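HTH-type transcriptional regulator PrpR (Mycobacterium tuberculosis, PDB 6D2S) activates or represses, as a DNA-binding transcription regulator, genes for short-chain fatty acid breakdown through the glyoxylate and methylcitrate routes, including use of cholesterol-derived propionate. Local coordinates at residues D20-A25 against A127-G132; I53-D58 against L76-W81; L148-D153 against H273-S278; I184-D189 against W215-A220. All blocks are in the same frame, centred on the assembly; numbering follows the deposited sequence. Where two conformers were deposited one is given.

Contact 1 of 4, residues D20-A25 against A127-G132; sequences DLDMAA and ANYFAG. With NA (sodium ion), chain F.
D22 OD2 is gripped twice: the Y129 hydroxyl gives it a short but weak hydrogen bond (OH to OD2 2.5 Å), and R169 NH1 adds a salt bridge. D22 OD1 pairs with R175 NH2, and two arginines on one carboxylate would favour its charged form. The carboxylate is turned 71° from the phenol ring, and D22 CB lies at the ring edge, in its plane, 4.0 Å from Y129 CE1. The backbone N of I18 binds the same hydroxyl.

One residue on, F130 has CG anti to its backbone N (chi1 177°), and its ring reaches helix 19-31. A25 CB sits over one face, 4.1 Å from the ring centroid, in a CH-pi contact; F130 CE1 comes to 3.5 Å from A25 CA. L21 crosses F130 at about a right angle, its CD2 4.0 Å from F130 CD1, and helix 101-109 covers L21 further. D20 takes no part in this packing; its OD2 binds a sodium ion at 2.3 Å. The axes pass 8.8 Å apart at -41°: a buried helix-helix crossing in which a small alanine receives an aromatic ring, joining helix 19-31 to helix 116-135 of the IrrE-like domain.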
loop_
_atom_site.group_PDB
_atom_site.type_symbol
_atom_site.label_atom_id
_atom_site.label_comp_id
_atom_site.label_asym_id
_atom_site.label_seq_id
_atom_site.Cartn_x
_atom_site.Cartn_y
_atom_site.Cartn_z
ATOM N N ASP A 20 -7.269 -12.764 6.667
ATOM C CA ASP A 20 -6.344 -13.867 6.917
ATOM C C ASP A 20 -4.913 -13.499 6.552
ATOM O O ASP A 20 -3.969 -13.935 7.222
ATOM C CB ASP A 20 -6.782 -15.120 6.152
ATOM C CG ASP A 20 -8.085 -15.691 6.671
ATOM O OD1 ASP A 20 -8.326 -15.626 7.895
ATOM O OD2 ASP A 20 -8.880 -16.190 5.847
ATOM N N LEU A 21 -4.723 -12.729 5.470
ATOM C CA LEU A 21 -3.378 -12.310 5.088
ATOM C C LEU A 21 -2.856 -11.222 6.004
ATOM O O LEU A 21 -1.667 -11.199 6.336
ATOM C CB LEU A 21 -3.358 -11.791 3.655
ATOM C CG LEU A 21 -3.163 -12.744 2.498
ATOM C CD1 LEU A 21 -3.071 -11.885 1.228
ATOM C CD2 LEU A 21 -1.920 -13.607 2.708
ATOM N N ASP A 22 -3.728 -10.279 6.375
ATOM C CA ASP A 22 -3.330 -9.217 7.287
ATOM C C ASP A 22 -2.873 -9.809 8.618
ATOM O O ASP A 22 -1.824 -9.431 9.154
ATOM C CB ASP A 22 -4.499 -8.244 7.473
ATOM C CG ASP A 22 -4.040 -6.817 7.720
ATOM O OD1 ASP A 22 -3.398 -6.582 8.762
ATOM O OD2 ASP A 22 -4.307 -5.946 6.865
ATOM N N MET A 23 -3.651 -10.750 9.160
ATOM C CA MET A 23 -3.285 -11.398 10.420
ATOM C C MET A 23 -2.044 -12.267 10.271
ATOM O O MET A 23 -1.219 -12.339 11.191
ATOM C CB MET A 23 -4.459 -12.242 10.929
ATOM C CG MET A 23 -5.674 -11.434 11.307
ATOM S SD MET A 23 -5.407 -10.602 12.893
ATOM C CE MET A 23 -5.523 -11.980 14.040
ATOM N N ALA A 24 -1.899 -12.963 9.136
ATOM C CA ALA A 24 -0.707 -13.788 8.952
ATOM C C ALA A 24 0.556 -12.931 8.948
ATOM O O ALA A 24 1.566 -13.299 9.556
ATOM C CB ALA A 24 -0.810 -14.600 7.661
ATOM N N ALA A 25 0.510 -11.781 8.273
ATOM C CA ALA A 25 1.657 -10.876 8.254
ATOM C C ALA A 25 1.981 -10.378 9.656
ATOM O O ALA A 25 3.142 -10.389 10.086
ATOM C CB ALA A 25 1.372 -9.691 7.324
ATOM N N ALA A 127 -0.187 -10.666 -2.744
ATOM C CA ALA A 127 1.180 -10.689 -2.229
ATOM C C ALA A 127 1.655 -9.282 -1.878
ATOM O O ALA A 127 2.316 -9.080 -0.848
ATOM C CB ALA A 127 2.128 -11.341 -3.243
ATOM N N ASN A 128 1.348 -8.298 -2.732
ATOM C CA ASN A 128 1.648 -6.907 -2.400
ATOM C C ASN A 128 0.906 -6.476 -1.144
ATOM O O ASN A 128 1.458 -5.743 -0.314
ATOM C CB ASN A 128 1.270 -5.973 -3.552
ATOM C CG ASN A 128 2.190 -6.098 -4.739
ATOM O OD1 ASN A 128 3.349 -6.486 -4.610
ATOM N ND2 ASN A 128 1.677 -5.767 -5.907
ATOM N N TYR A 129 -0.367 -6.867 -1.020
ATOM C CA TYR A 129 -1.122 -6.558 0.196
ATOM C C TYR A 129 -0.415 -7.106 1.431
ATOM O O TYR A 129 -0.257 -6.408 2.448
ATOM C CB TYR A 129 -2.554 -7.126 0.088
ATOM C CG TYR A 129 -3.402 -6.838 1.322
ATOM C CD1 TYR A 129 -3.253 -7.594 2.474
ATOM C CD2 TYR A 129 -4.343 -5.802 1.324
ATOM C CE1 TYR A 129 -4.003 -7.330 3.614
ATOM C CE2 TYR A 129 -5.097 -5.525 2.459
ATOM C CZ TYR A 129 -4.925 -6.300 3.598
ATOM O OH TYR A 129 -5.677 -6.046 4.729
ATOM N N PHE A 130 -0.013 -8.376 1.373
ATOM C CA PHE A 130 0.725 -8.985 2.476
ATOM C C PHE A 130 1.986 -8.193 2.804
ATOM O O PHE A 130 2.298 -7.974 3.983
ATOM C CB PHE A 130 1.085 -10.431 2.117
ATOM C CG PHE A 130 1.920 -11.127 3.156
ATOM C CD1 PHE A 130 1.324 -11.849 4.183
ATOM C CD2 PHE A 130 3.312 -11.066 3.098
ATOM C CE1 PHE A 130 2.101 -12.504 5.132
ATOM C CE2 PHE A 130 4.086 -11.714 4.041
ATOM C CZ PHE A 130 3.484 -12.432 5.058
ATOM N N ALA A 131 2.736 -7.779 1.777
ATOM C CA ALA A 131 3.974 -7.041 2.030
ATOM C C ALA A 131 3.685 -5.735 2.759
ATOM O O ALA A 131 4.386 -5.379 3.708
ATOM C CB ALA A 131 4.719 -6.770 0.720
ATOM N N GLY A 132 2.638 -5.021 2.345
ATOM C CA GLY A 132 2.242 -3.824 3.075
ATOM C C GLY A 132 1.854 -4.117 4.513
ATOM O O GLY A 132 2.152 -3.334 5.417
HETATM NA NA NA F . -10.673 -17.479 6.517
HETATM O O HOH W 1 -11.262 -16.128 3.919
#

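Contact 2 of 4, residues I53-D58 against L76-W81; sequences ISVVID and LRVAHW
D58 OD2 and R77 NE form a salt bridge of 2.7 Å across two parallel strands. The carboxylate oxygen uses its anti lone pair, the one away from OD1, and stands 23° out of the guanidinium plane, the two flat groups being turned 72° to each other. A bend in the arginine chain (chi3 63°) sets NE for this bond, while NH1 is hydrogen-bonded to H70 NE2.

Beneath the side chains runs the backbone ladder. S54 O accepts L76 N; V56 is held from both its polar atoms, V56 N to L76 O at 2.9 Å and V78 N to V56 O; D58 N then reaches V78 O at 2.8 Å. The last rung is H80 N to D58 O, with the donor well above the carbonyl plane, where the second strand has already ended. I57 CG2 packs there, 3.4 Å from H80 CA.

V55, I57, L76 and V78 share one sheet face: V55 CG1 meets V78 CG2 at 4.0 Å, and I57 CD1 meets V78 CB at 3.9 Å. Helices 39-51 and 84-99 cover this side, and strand 67-70 flanks strand 75-79 as its antiparallel neighbour. A small mixed sheet in the order 1-3-2, laid on helices, is consistent with the IrrE-like domain's place in the Peptidase_MA clan.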
loop_
_atom_site.group_PDB
_atom_site.type_symbol
_atom_site.label_atom_id
_atom_site.label_comp_id
_atom_site.label_asym_id
_atom_site.label_seq_id
_atom_site.Cartn_x
_atom_site.Cartn_y
_atom_site.Cartn_z
ATOM N N ILE A 53 15.826 -19.320 1.526
ATOM C CA ILE A 53 15.982 -18.393 0.414
ATOM C C ILE A 53 17.015 -17.350 0.799
ATOM O O ILE A 53 16.929 -16.748 1.873
ATOM C CB ILE A 53 14.645 -17.741 0.048
ATOM C CG1 ILE A 53 13.691 -18.801 -0.503
ATOM C CG2 ILE A 53 14.864 -16.591 -0.950
ATOM C CD1 ILE A 53 12.288 -18.317 -0.637
ATOM N N SER A 54 18.012 -17.159 -0.063
ATOM C CA SER A 54 19.048 -16.155 0.143
ATOM C C SER A 54 18.656 -14.876 -0.589
ATOM O O SER A 54 18.452 -14.894 -1.809
ATOM C CB SER A 54 20.400 -16.662 -0.364
ATOM O OG SER A 54 20.875 -17.744 0.426
ATOM N N VAL A 55 18.571 -13.779 0.142
ATOM C CA VAL A 55 18.281 -12.472 -0.444
ATOM C C VAL A 55 19.606 -11.782 -0.720
ATOM O O VAL A 55 20.490 -11.740 0.151
ATOM C CB VAL A 55 17.406 -11.619 0.492
ATOM C CG1 VAL A 55 17.264 -10.202 -0.062
ATOM C CG2 VAL A 55 16.043 -12.266 0.706
ATOM N N VAL A 56 19.768 -11.269 -1.937
ATOM C CA VAL A 56 20.973 -10.553 -2.329
ATOM C C VAL A 56 20.565 -9.256 -3.013
ATOM O O VAL A 56 19.629 -9.231 -3.819
ATOM C CB VAL A 56 21.868 -11.407 -3.251
ATOM C CG1 VAL A 56 21.094 -11.860 -4.472
ATOM C CG2 VAL A 56 23.115 -10.640 -3.645
ATOM N N ILE A 57 21.253 -8.176 -2.679
ATOM C CA ILE A 57 21.012 -6.889 -3.313
ATOM C C ILE A 57 21.846 -6.844 -4.585
ATOM O O ILE A 57 23.038 -7.168 -4.560
ATOM C CB ILE A 57 21.382 -5.735 -2.366
ATOM C CG1 ILE A 57 20.619 -5.854 -1.040
ATOM C CG2 ILE A 57 21.160 -4.380 -3.047
ATOM C CD1 ILE A 57 19.099 -5.975 -1.174
ATOM N N ASP A 58 21.242 -6.447 -5.704
ATOM C CA ASP A 58 21.956 -6.587 -6.973
ATOM C C ASP A 58 21.615 -5.451 -7.929
ATOM O O ASP A 58 20.556 -4.827 -7.835
ATOM C CB ASP A 58 21.627 -7.934 -7.637
ATOM C CG ASP A 58 22.788 -8.502 -8.425
ATOM O OD1 ASP A 58 23.884 -7.895 -8.424
ATOM O OD2 ASP A 58 22.604 -9.575 -9.044
ATOM N N LEU A 76 16.781 -14.691 -4.066
ATOM C CA LEU A 76 15.964 -13.542 -4.438
ATOM C C LEU A 76 16.893 -12.348 -4.603
ATOM O O LEU A 76 17.501 -11.894 -3.628
ATOM C CB LEU A 76 14.895 -13.240 -3.389
ATOM C CG LEU A 76 14.084 -11.972 -3.692
ATOM C CD1 LEU A 76 13.250 -12.150 -4.960
ATOM C CD2 LEU A 76 13.189 -11.598 -2.512
ATOM N N ARG A 77 17.006 -11.848 -5.831
ATOM C CA ARG A 77 17.748 -10.621 -6.093
ATOM C C ARG A 77 16.817 -9.420 -5.977
ATOM O O ARG A 77 15.696 -9.440 -6.494
ATOM C CB ARG A 77 18.392 -10.677 -7.481
ATOM C CG ARG A 77 19.551 -11.651 -7.522
ATOM C CD ARG A 77 19.882 -12.042 -8.950
ATOM N NE ARG A 77 20.317 -10.899 -9.744
ATOM C CZ ARG A 77 20.038 -10.743 -11.036
ATOM N NH1 ARG A 77 19.304 -11.651 -11.675
ATOM N NH2 ARG A 77 20.485 -9.679 -11.691
ATOM N N VAL A 78 17.279 -8.389 -5.286
ATOM C CA VAL A 78 16.489 -7.203 -5.002
ATOM C C VAL A 78 17.291 -6.007 -5.486
ATOM O O VAL A 78 18.499 -5.930 -5.244
ATOM C CB VAL A 78 16.158 -7.085 -3.500
ATOM C CG1 VAL A 78 15.416 -5.776 -3.209
ATOM C CG2 VAL A 78 15.345 -8.295 -3.043
ATOM N N ALA A 79 16.621 -5.092 -6.188
ATOM C CA ALA A 79 17.310 -3.998 -6.867
ATOM C C ALA A 79 18.044 -3.093 -5.883
ATOM O O ALA A 79 17.470 -2.631 -4.895
ATOM C CB ALA A 79 16.310 -3.164 -7.675
ATOM N N HIS A 80 19.306 -2.801 -6.198
ATOM C CA HIS A 80 20.155 -1.994 -5.320
ATOM C C HIS A 80 19.690 -0.546 -5.230
ATOM O O HIS A 80 19.974 0.127 -4.232
ATOM C CB HIS A 80 21.601 -2.045 -5.824
ATOM C CG HIS A 80 21.848 -1.164 -7.008
ATOM N ND1 HIS A 80 21.239 -1.369 -8.228
ATOM C CD2 HIS A 80 22.601 -0.047 -7.147
ATOM C CE1 HIS A 80 21.621 -0.426 -9.072
ATOM N NE2 HIS A 80 22.449 0.387 -8.442
ATOM N N TRP A 81 19.005 -0.035 -6.251
ATOM C CA TRP A 81 18.587 1.360 -6.201
ATOM C C TRP A 81 17.370 1.587 -5.310
ATOM O O TRP A 81 16.941 2.737 -5.158
ATOM C CB TRP A 81 18.311 1.890 -7.614
ATOM C CG TRP A 81 17.377 1.062 -8.443
ATOM C CD1 TRP A 81 17.710 0.038 -9.279
ATOM C CD2 TRP A 81 15.949 1.198 -8.524
ATOM N NE1 TRP A 81 16.577 -0.473 -9.876
ATOM C CE2 TRP A 81 15.486 0.219 -9.426
ATOM C CE3 TRP A 81 15.023 2.055 -7.921
ATOM C CZ2 TRP A 81 14.132 0.073 -9.740
ATOM C CZ3 TRP A 81 13.682 1.915 -8.238
ATOM C CH2 TRP A 81 13.251 0.929 -9.139
#

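Contact 3 of 4, residues L148-D153 against H273-S278; sequences LRYDID and HKLVYS
The Y277 ring meets I152 at its edge: I152 N lies near the ring plane and gives its hydrogen to Y277 OH at 2.9 Å. Over the centre of one face, 4.1 Å above the plane, sits V276 CG1 of the same segment, and Y150 O approaches Y277 CE2 obliquely at 3.4 Å. L275 CD2 approaches the Y150 ring obliquely, 4.0 Å from Y150 CG, and touches Y150 CB; the Y150 hydroxyl is hydrogen-bonded both to E146 OE2 and to the backbone N of I181.

The bonded N-H of I152 belongs to the start of helix 152-159. D151 is the N-cap, its OD2 hydrogen-bonded to L154 N, so the helix start is served by its own aspartate and by a tyrosine hydroxyl from the other segment.

V276 N donates to R149 O at 2.8 Å, in the carbonyl plane on a lone pair, and V276 CG1 also touches D151 CB at 3.8 Å. R149 offers that carbonyl from a positive phi of 51°, as the C-prime residue of the Schellman motif ending the preceding helix; a type I' turn, L148-D151, overlaps it. K274 NZ reaches back to E146 in a salt bridge. The arrangement is consistent with a seam between the IrrE-like and C-terminal ScfR regions: a helix-to-helix turn meets the loop after strand 261-268.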
loop_
_atom_site.group_PDB
_atom_site.type_symbol
_atom_site.label_atom_id
_atom_site.label_comp_id
_atom_site.label_asym_id
_atom_site.label_seq_id
_atom_site.Cartn_x
_atom_site.Cartn_y
_atom_site.Cartn_z
ATOM N N LEU A 148 -0.039 10.013 15.579
ATOM C CA LEU A 148 0.509 11.018 14.681
ATOM C C LEU A 148 -0.574 11.753 13.909
ATOM O O LEU A 148 -0.259 12.485 12.962
ATOM C CB LEU A 148 1.489 10.367 13.704
ATOM C CG LEU A 148 2.819 9.941 14.338
ATOM C CD1 LEU A 148 3.662 9.157 13.322
ATOM C CD2 LEU A 148 3.586 11.140 14.871
ATOM N N ARG A 149 -1.841 11.556 14.283
ATOM C CA ARG A 149 -2.966 12.234 13.644
ATOM C C ARG A 149 -2.908 12.074 12.129
ATOM O O ARG A 149 -3.132 13.018 11.364
ATOM C CB ARG A 149 -3.017 13.713 14.052
ATOM C CG ARG A 149 -3.180 13.936 15.557
ATOM C CD ARG A 149 -4.397 13.179 16.070
ATOM N NE ARG A 149 -4.813 13.603 17.403
ATOM C CZ ARG A 149 -5.709 12.953 18.141
ATOM N NH1 ARG A 149 -6.263 11.837 17.676
ATOM N NH2 ARG A 149 -6.050 13.410 19.338
ATOM N N TYR A 150 -2.591 10.857 11.691
ATOM C CA TYR A 150 -2.653 10.480 10.280
ATOM C C TYR A 150 -1.717 11.318 9.414
ATOM O O TYR A 150 -1.943 11.477 8.216
ATOM C CB TYR A 150 -4.097 10.554 9.758
ATOM C CG TYR A 150 -4.949 9.431 10.315
ATOM C CD1 TYR A 150 -5.502 9.522 11.582
ATOM C CD2 TYR A 150 -5.172 8.267 9.581
ATOM C CE1 TYR A 150 -6.268 8.496 12.108
ATOM C CE2 TYR A 150 -5.949 7.236 10.099
ATOM C CZ TYR A 150 -6.486 7.356 11.364
ATOM O OH TYR A 150 -7.253 6.336 11.880
ATOM N N ASP A 151 -0.635 11.829 9.998
ATOM C CA ASP A 151 0.381 12.534 9.220
ATOM C C ASP A 151 1.133 11.530 8.349
ATOM O O ASP A 151 1.954 10.757 8.853
ATOM C CB ASP A 151 1.346 13.277 10.146
ATOM C CG ASP A 151 2.266 14.215 9.385
ATOM O OD1 ASP A 151 2.385 15.387 9.798
ATOM O OD2 ASP A 151 2.839 13.775 8.354
ATOM N N ILE A 152 0.861 11.551 7.038
ATOM C CA ILE A 152 1.396 10.540 6.127
ATOM C C ILE A 152 2.917 10.602 6.084
ATOM O O ILE A 152 3.596 9.568 6.041
ATOM C CB ILE A 152 0.784 10.720 4.726
ATOM C CG1 ILE A 152 -0.745 10.548 4.790
ATOM C CG2 ILE A 152 1.411 9.716 3.742
ATOM C CD1 ILE A 152 -1.486 11.268 3.669
ATOM N N ASP A 153 3.478 11.808 6.085
ATOM C CA ASP A 153 4.933 11.949 6.026
ATOM C C ASP A 153 5.611 11.440 7.298
ATOM O O ASP A 153 6.642 10.754 7.231
ATOM C CB ASP A 153 5.288 13.411 5.773
ATOM C CG ASP A 153 4.897 13.862 4.377
ATOM O OD1 ASP A 153 5.420 13.280 3.404
ATOM O OD2 ASP A 153 4.052 14.772 4.249
ATOM N N HIS A 273 -11.577 15.633 11.800
ATOM C CA HIS A 273 -10.970 16.261 12.964
ATOM C C HIS A 273 -9.793 15.447 13.496
ATOM O O HIS A 273 -8.938 16.005 14.188
ATOM C CB HIS A 273 -12.005 16.502 14.067
ATOM C CG HIS A 273 -12.591 15.255 14.647
ATOM N ND1 HIS A 273 -13.510 14.482 13.972
ATOM C CD2 HIS A 273 -12.415 14.665 15.854
ATOM C CE1 HIS A 273 -13.857 13.453 14.728
ATOM N NE2 HIS A 273 -13.207 13.541 15.876
ATOM N N LYS A 274 -9.715 14.156 13.170
ATOM C CA LYS A 274 -8.585 13.338 13.589
ATOM C C LYS A 274 -7.361 13.508 12.697
ATOM O O LYS A 274 -6.314 12.923 12.996
ATOM C CB LYS A 274 -8.995 11.862 13.617
ATOM C CG LYS A 274 -10.165 11.577 14.555
ATOM C CD LYS A 274 -11.080 10.489 13.998
ATOM C CE LYS A 274 -10.345 9.180 13.795
ATOM N NZ LYS A 274 -10.113 8.435 15.069
ATOM N N LEU A 275 -7.466 14.261 11.604
ATOM C CA LEU A 275 -6.339 14.498 10.707
ATOM C C LEU A 275 -5.566 15.729 11.153
ATOM O O LEU A 275 -6.159 16.784 11.382
ATOM C CB LEU A 275 -6.806 14.733 9.274
ATOM C CG LEU A 275 -7.669 13.676 8.592
ATOM C CD1 LEU A 275 -8.067 14.193 7.213
ATOM C CD2 LEU A 275 -6.907 12.380 8.479
ATOM N N VAL A 276 -4.237 15.617 11.208
ATOM C CA VAL A 276 -3.462 16.824 11.468
ATOM C C VAL A 276 -3.734 17.865 10.390
ATOM O O VAL A 276 -3.650 19.073 10.644
ATOM C CB VAL A 276 -1.962 16.491 11.591
ATOM C CG1 VAL A 276 -1.422 15.935 10.289
ATOM C CG2 VAL A 276 -1.178 17.733 12.033
ATOM N N TYR A 277 -4.118 17.418 9.191
ATOM C CA TYR A 277 -4.304 18.301 8.042
ATOM C C TYR A 277 -5.473 19.267 8.185
ATOM O O TYR A 277 -5.537 20.243 7.427
ATOM C CB TYR A 277 -4.492 17.453 6.784
ATOM C CG TYR A 277 -3.326 16.529 6.540
ATOM C CD1 TYR A 277 -2.071 17.043 6.228
ATOM C CD2 TYR A 277 -3.475 15.149 6.638
ATOM C CE1 TYR A 277 -0.992 16.200 6.010
ATOM C CE2 TYR A 277 -2.410 14.304 6.417
ATOM C CZ TYR A 277 -1.172 14.835 6.108
ATOM O OH TYR A 277 -0.120 13.990 5.886
ATOM N N SER A 278 -6.389 19.039 9.128
ATOM C CA SER A 278 -7.648 19.784 9.144
ATOM C C SER A 278 -7.566 21.144 9.840
ATOM O O SER A 278 -8.610 21.712 10.170
ATOM C CB SER A 278 -8.748 18.947 9.800
ATOM O OG SER A 278 -8.472 18.745 11.168
#

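Contact 4 of 4, residues I184-D189 against W215-A220; sequences IFVRTD and WVVHDA
T188 holds OG1 anti to its backbone N (chi1 -180°), which puts CG2 between N and the carbonyl carbon, facing V217. V217, in one of its two conformers, has CG1 anti to the backbone N (chi1 173°) and CG2 beside it. The two branches divide the strand between them: V217 CG1 slides past T188 CG2 at 3.7 Å, the side chains running in opposite directions, and V217 CG2 lies 3.8 Å from V186 CB.

The threonine hydroxyl turns to its own strand, OG1 donating to D189 O at 2.9 Å in the carbonyl plane, on a lone pair, with N193 O as a second, weak partner. The same D189 O lies at the edge of the H218 ring, 4.1 Å from CD2; H218 NE2 makes a weak hydrogen bond to K190 O, and F221 meets the imidazole edge-to-face. D189 OD2 is bound by N193 ND2.

No hydrogen bond joins the two segments. V186 and T188 turn one strand face to the helix, with W242 packing against V186 and I194 against both, while F185 and R187 point from the other face. A short helix on an antiparallel sheet of order 2-1-5-4-3 is consistent with the GAF-like fold of the C-terminal ScfR domain.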
loop_
_atom_site.group_PDB
_atom_site.type_symbol
_atom_site.label_atom_id
_atom_site.label_comp_id
_atom_site.label_asym_id
_atom_site.label_seq_id
_atom_site.Cartn_x
_atom_site.Cartn_y
_atom_site.Cartn_z
ATOM N N ILE A 184 -11.140 7.075 0.914
ATOM C CA ILE A 184 -11.053 6.805 -0.518
ATOM C C ILE A 184 -9.609 7.017 -0.937
ATOM O O ILE A 184 -9.034 8.082 -0.676
ATOM C CB ILE A 184 -11.978 7.737 -1.321
ATOM C CG1 ILE A 184 -13.441 7.565 -0.915
ATOM C CG2 ILE A 184 -11.762 7.529 -2.824
ATOM C CD1 ILE A 184 -14.325 8.686 -1.424
ATOM N N PHE A 185 -9.018 6.019 -1.586
ATOM C CA PHE A 185 -7.651 6.119 -2.087
ATOM C C PHE A 185 -7.684 6.395 -3.587
ATOM O O PHE A 185 -8.375 5.698 -4.334
ATOM C CB PHE A 185 -6.882 4.834 -1.779
ATOM C CG PHE A 185 -5.513 4.760 -2.399
ATOM C CD1 PHE A 185 -5.342 4.270 -3.689
ATOM C CD2 PHE A 185 -4.394 5.146 -1.685
ATOM C CE1 PHE A 185 -4.078 4.187 -4.257
ATOM C CE2 PHE A 185 -3.122 5.053 -2.243
ATOM C CZ PHE A 185 -2.964 4.579 -3.530
ATOM N N VAL A 186 -6.957 7.423 -4.025
ATOM C CA VAL A 186 -6.921 7.803 -5.433
ATOM C C VAL A 186 -5.472 7.954 -5.866
ATOM O O VAL A 186 -4.689 8.656 -5.215
ATOM C CB VAL A 186 -7.694 9.110 -5.705
ATOM C CG1 VAL A 186 -7.504 9.540 -7.167
ATOM C CG2 VAL A 186 -9.166 8.930 -5.396
ATOM N N ARG A 187 -5.119 7.298 -6.963
ATOM C CA ARG A 187 -3.825 7.463 -7.601
ATOM C C ARG A 187 -4.044 7.830 -9.061
ATOM O O ARG A 187 -4.918 7.265 -9.724
ATOM C CB ARG A 187 -2.987 6.189 -7.500
ATOM C CG ARG A 187 -1.636 6.311 -8.172
ATOM C CD ARG A 187 -0.845 5.028 -8.066
ATOM N NE ARG A 187 -1.594 3.871 -8.544
ATOM C CZ ARG A 187 -1.858 3.632 -9.825
ATOM N NH1 ARG A 187 -1.445 4.479 -10.757
ATOM N NH2 ARG A 187 -2.539 2.549 -10.173
ATOM N N THR A 188 -3.254 8.778 -9.557
ATOM C CA THR A 188 -3.373 9.215 -10.939
ATOM C C THR A 188 -1.992 9.548 -11.478
ATOM O O THR A 188 -1.098 9.942 -10.726
ATOM C CB THR A 188 -4.289 10.443 -11.066
ATOM O OG1 THR A 188 -4.384 10.834 -12.440
ATOM C CG2 THR A 188 -3.733 11.607 -10.265
ATOM N N ASP A 189 -1.827 9.392 -12.787
ATOM C CA ASP A 189 -0.644 9.892 -13.464
ATOM C C ASP A 189 -0.973 11.240 -14.102
ATOM O O ASP A 189 -2.095 11.746 -14.005
ATOM C CB ASP A 189 -0.125 8.874 -14.486
ATOM C CG ASP A 189 -1.112 8.601 -15.613
ATOM O OD1 ASP A 189 -2.054 9.397 -15.807
ATOM O OD2 ASP A 189 -0.939 7.575 -16.307
ATOM N N TRP A 215 -9.549 16.833 -9.415
ATOM C CA TRP A 215 -8.563 17.828 -9.022
ATOM C C TRP A 215 -8.125 17.653 -7.574
ATOM O O TRP A 215 -7.078 18.180 -7.185
ATOM C CB TRP A 215 -9.122 19.240 -9.249
ATOM C CG TRP A 215 -10.524 19.425 -8.747
ATOM C CD1 TRP A 215 -10.911 19.648 -7.456
ATOM C CD2 TRP A 215 -11.727 19.419 -9.530
ATOM N NE1 TRP A 215 -12.280 19.775 -7.388
ATOM C CE2 TRP A 215 -12.801 19.639 -8.647
ATOM C CE3 TRP A 215 -11.997 19.247 -10.893
ATOM C CZ2 TRP A 215 -14.127 19.687 -9.081
ATOM C CZ3 TRP A 215 -13.315 19.299 -11.324
ATOM C CH2 TRP A 215 -14.361 19.516 -10.421
ATOM N N VAL A 216 -8.891 16.914 -6.768
ATOM C CA VAL A 216 -8.499 16.706 -5.383
ATOM C C VAL A 216 -7.137 16.026 -5.287
ATOM O O VAL A 216 -6.456 16.153 -4.262
ATOM C CB VAL A 216 -9.580 15.901 -4.635
ATOM C CG1 VAL A 216 -10.897 16.678 -4.623
ATOM C CG2 VAL A 216 -9.768 14.535 -5.282
ATOM N N VAL A 217 -6.713 15.311 -6.333
ATOM C CA VAL A 217 -5.401 14.681 -6.371
ATOM C C VAL A 217 -4.536 15.243 -7.491
ATOM O O VAL A 217 -3.344 15.494 -7.290
ATOM C CB VAL A 217 -5.520 13.146 -6.496
ATOM C CG1 VAL A 217 -4.153 12.523 -6.710
ATOM C CG2 VAL A 217 -6.182 12.575 -5.252
ATOM N N HIS A 218 -5.117 15.466 -8.671
ATOM C CA HIS A 218 -4.336 16.012 -9.773
ATOM C C HIS A 218 -3.742 17.372 -9.423
ATOM O O HIS A 218 -2.665 17.721 -9.922
ATOM C CB HIS A 218 -5.193 16.111 -11.034
ATOM C CG HIS A 218 -4.395 16.286 -12.288
ATOM N ND1 HIS A 218 -4.040 17.524 -12.777
ATOM C CD2 HIS A 218 -3.871 15.377 -13.144
ATOM C CE1 HIS A 218 -3.337 17.371 -13.885
ATOM N NE2 HIS A 218 -3.221 16.079 -14.130
ATOM N N ASP A 219 -4.414 18.150 -8.566
ATOM C CA ASP A 219 -3.861 19.437 -8.148
ATOM C C ASP A 219 -2.456 19.300 -7.573
ATOM O O ASP A 219 -1.702 20.277 -7.561
ATOM C CB ASP A 219 -4.767 20.100 -7.102
ATOM C CG ASP A 219 -5.986 20.794 -7.710
ATOM O OD1 ASP A 219 -6.075 20.920 -8.948
ATOM O OD2 ASP A 219 -6.861 21.214 -6.926
ATOM N N ALA A 220 -2.087 18.114 -7.078
ATOM C CA ALA A 220 -0.748 17.935 -6.520
ATOM C C ALA A 220 0.341 18.241 -7.540
ATOM O O ALA A 220 1.417 18.731 -7.171
ATOM C CB ALA A 220 -0.583 16.508 -5.986
#

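How the contacts relate
Contacts 1 and 4 are buried, contacts 2 and 3 only partly so. Contact 1 joins two helices and mixes aromatic packing with a buried aspartate paired with two arginines; contact 4, on the far side of the chain's centre, sets a helix on a sheet mainly by apolar branches, with no hydrogen bond between its segments. Contact 2 is the ladder of backbone bonds between neighbouring strands, with one salt bridge, and is nested in the loop closed by contact 1. Contact 3, in turn, encloses contact 4 along the chain and joins the two family regions through a backbone bond and a tyrosine hydroxyl at a helix start. None of the four touch: the centres of contacts 2 and 3 are about 35 Å apart.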